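Local coordinates for aminopeptidase-like protein (Chaetomium thermophilum, PDB 5JM6), which is a zinc-dependent aminopeptidase of the M18 family that assembles into dodecamers and is a cargo of the Cvt pathway of selective autophagy, at the interface of chains A and B. Residues are numbered along the deposited sequence; one frame, centred on the assembly and turned at random. Chains: chain A/B, Aminopeptidase-like protein.

The interface of chains A and B. Residues chain A 299, 412-414, 492; chain B 153, 231, 233.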
ATOM      1  N   PHE A 299     -29.500  33.088  19.338  1.00 32.65           N
ATOM      2  CA  PHE A 299     -29.559  31.786  18.683  1.00 31.94           C
ATOM      3  C   PHE A 299     -30.850  31.062  19.013  1.00 34.28           C
ATOM      4  O   PHE A 299     -31.437  31.282  20.068  1.00 32.35           O
ATOM      5  CB  PHE A 299     -28.384  30.899  19.106  1.00 35.03           C
ATOM      6  CG  PHE A 299     -27.045  31.402  18.668  1.00 34.39           C
ATOM      7  CD1 PHE A 299     -26.810  31.741  17.348  1.00 36.12           C
ATOM      8  CD2 PHE A 299     -26.014  31.528  19.582  1.00 36.04           C
ATOM      9  CE1 PHE A 299     -25.573  32.198  16.950  1.00 34.26           C
ATOM     10  CE2 PHE A 299     -24.779  31.987  19.190  1.00 36.54           C
ATOM     11  CZ  PHE A 299     -24.562  32.328  17.872  1.00 33.04           C
ATOM     12  N   LEU A 412     -26.403  35.022  10.190  1.00 32.21           N
ATOM     13  CA  LEU A 412     -27.604  34.822  10.987  1.00 36.33           C
ATOM     14  C   LEU A 412     -28.186  36.173  11.376  1.00 36.49           C
ATOM     15  O   LEU A 412     -27.450  37.149  11.530  1.00 35.09           O
ATOM     16  CB  LEU A 412     -27.313  33.993  12.237  1.00 28.51           C
ATOM     17  CG  LEU A 412     -26.867  32.547  12.037  1.00 30.00           C
ATOM     18  CD1 LEU A 412     -26.747  31.856  13.384  1.00 29.91           C
ATOM     19  CD2 LEU A 412     -27.836  31.807  11.128  1.00 28.93           C
ATOM     20  N   ASN A 413     -29.512  36.223  11.484  1.00 35.46           N
ATOM     21  CA  ASN A 413     -30.237  37.429  11.887  1.00 35.22           C
ATOM     22  C   ASN A 413     -30.016  38.597  10.932  1.00 32.75           C
ATOM     23  O   ASN A 413     -29.790  39.732  11.352  1.00 32.04           O
ATOM     24  CB  ASN A 413     -29.857  37.832  13.314  1.00 32.52           C
ATOM     25  CG  ASN A 413     -30.418  36.883  14.354  1.00 40.19           C
ATOM     26  OD1 ASN A 413     -31.356  36.132  14.081  1.00 35.20           O
ATOM     27  ND2 ASN A 413     -29.854  36.914  15.555  1.00 41.81           N
ATOM     28  N   VAL A 414     -30.104  38.306   9.641  1.00 37.74           N
ATOM     29  CA  VAL A 414     -29.944  39.314   8.603  1.00 33.51           C
ATOM     30  C   VAL A 414     -31.150  39.265   7.676  1.00 35.05           C
ATOM     31  O   VAL A 414     -31.862  40.253   7.502  1.00 30.08           O
ATOM     32  CB  VAL A 414     -28.641  39.112   7.810  1.00 32.67           C
ATOM     33  CG1 VAL A 414     -28.660  39.919   6.529  1.00 30.22           C
ATOM     34  CG2 VAL A 414     -27.446  39.502   8.664  1.00 38.20           C
ATOM     35  N   GLY A 492     -30.391  31.924  13.813  1.00 29.04           N
ATOM     36  CA  GLY A 492     -30.568  33.109  14.628  1.00 32.95           C
ATOM     37  C   GLY A 492     -31.987  33.203  15.155  1.00 32.18           C
ATOM     38  O   GLY A 492     -32.923  32.699  14.535  1.00 35.89           O
TER
ATOM     39  N   TYR B 153     -19.601  35.607  13.863  1.00 41.58           N
ATOM     40  CA  TYR B 153     -19.774  34.845  15.094  1.00 39.54           C
ATOM     41  C   TYR B 153     -18.781  35.255  16.168  1.00 38.26           C
ATOM     42  O   TYR B 153     -17.598  35.456  15.891  1.00 39.16           O
ATOM     43  CB  TYR B 153     -19.629  33.347  14.826  1.00 42.21           C
ATOM     44  CG  TYR B 153     -20.644  32.796  13.860  1.00 38.29           C
ATOM     45  CD1 TYR B 153     -20.439  32.879  12.492  1.00 36.34           C
ATOM     46  CD2 TYR B 153     -21.804  32.186  14.315  1.00 34.50           C
ATOM     47  CE1 TYR B 153     -21.360  32.378  11.607  1.00 34.48           C
ATOM     48  CE2 TYR B 153     -22.732  31.678  13.434  1.00 33.40           C
ATOM     49  CZ  TYR B 153     -22.505  31.775  12.081  1.00 36.66           C
ATOM     50  OH  TYR B 153     -23.428  31.269  11.197  1.00 37.92           O
ATOM     51  N   ILE B 231     -23.632  36.516  18.263  1.00 36.95           N
ATOM     52  CA  ILE B 231     -23.615  37.065  16.909  1.00 39.73           C
ATOM     53  C   ILE B 231     -23.133  38.510  16.911  1.00 39.24           C
ATOM     54  O   ILE B 231     -23.573  39.307  17.737  1.00 41.92           O
ATOM     55  CB  ILE B 231     -25.018  37.025  16.263  1.00 36.29           C
ATOM     56  CG1 ILE B 231     -25.445  35.593  15.953  1.00 40.96           C
ATOM     57  CG2 ILE B 231     -25.056  37.855  14.990  1.00 33.76           C
ATOM     58  CD1 ILE B 231     -26.846  35.509  15.395  1.00 41.20           C
ATOM     59  N   ASN B 233     -22.685  41.167  13.633  1.00 44.26           N
ATOM     60  CA  ASN B 233     -22.654  41.454  12.197  1.00 47.64           C
ATOM     61  C   ASN B 233     -22.234  42.875  11.818  1.00 53.15           C
ATOM     62  O   ASN B 233     -22.410  43.285  10.671  1.00 50.59           O
ATOM     63  CB  ASN B 233     -24.009  41.130  11.573  1.00 40.50           C
ATOM     64  CG  ASN B 233     -24.228  39.636  11.416  1.00 41.92           C
ATOM     65  OD1 ASN B 233     -23.310  38.897  11.056  1.00 43.46           O
ATOM     66  ND2 ASN B 233     -25.445  39.185  11.689  1.00 47.82           N
TER
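B:Ile231, the last residue of strand 228-231, packs against A:Leu412, A:Asn413 and A:Phe299 at the two-fold dimer interface of this M18 aminopeptidase, where the end of a strand from one subunit meets a loop and a strand start of the other. Its chain is extended (chi2 177°), so the CD1 methyl leads into chain A. CD1 of B:Ile231 lies 3.5 Å from CB of A:Leu412 and 3.3 Å from ND2 of the A:Asn413 carboxamide. One carbon back, CG1 of B:Ile231 stands off the plane of the A:Phe299 ring, outward of the corner at CE1, 3.5 Å away, with CZ next to it; ring and aliphatic chain cross obliquely. The same ring has CD1 of A:Leu412 at its edge, in plane, which joins the two chain A groups beside the isoleucine.

A:Leu412 is held by its side chain and by its backbone. B:Tyr153 comes in at about a right angle to the leucine side chain, its phenol oxygen OH 3.8 Å from CG of A:Leu412 and its CE2 ring atom 4.0 Å from CD1. This is a van der Waals contact. The carbonyl O of A:Leu412 accepts a hydrogen bond of 2.9 Å from ND2 of B:Asn233. That donor approaches nearly along the C=O axis (171°) and the oxygen lies close to the asparagine's amide plane, but the bond is bent at the hydrogen, 132°. On the flank, CG2 of A:Val414 touches ND2 of B:Asn233 at 3.6 Å.

The patch therefore pairs apolar packing round B:Ile231 with a directional hydrogen bond to main chain, which should help fix the register between B:Ile231 and the chain A loop. In the fold, residues 412-414 lie in a loop leading to strand 417-419, while A:Phe299 opens strand 299-302. The two-fold repeats this patch with the chains exchanged, within the dodecamer.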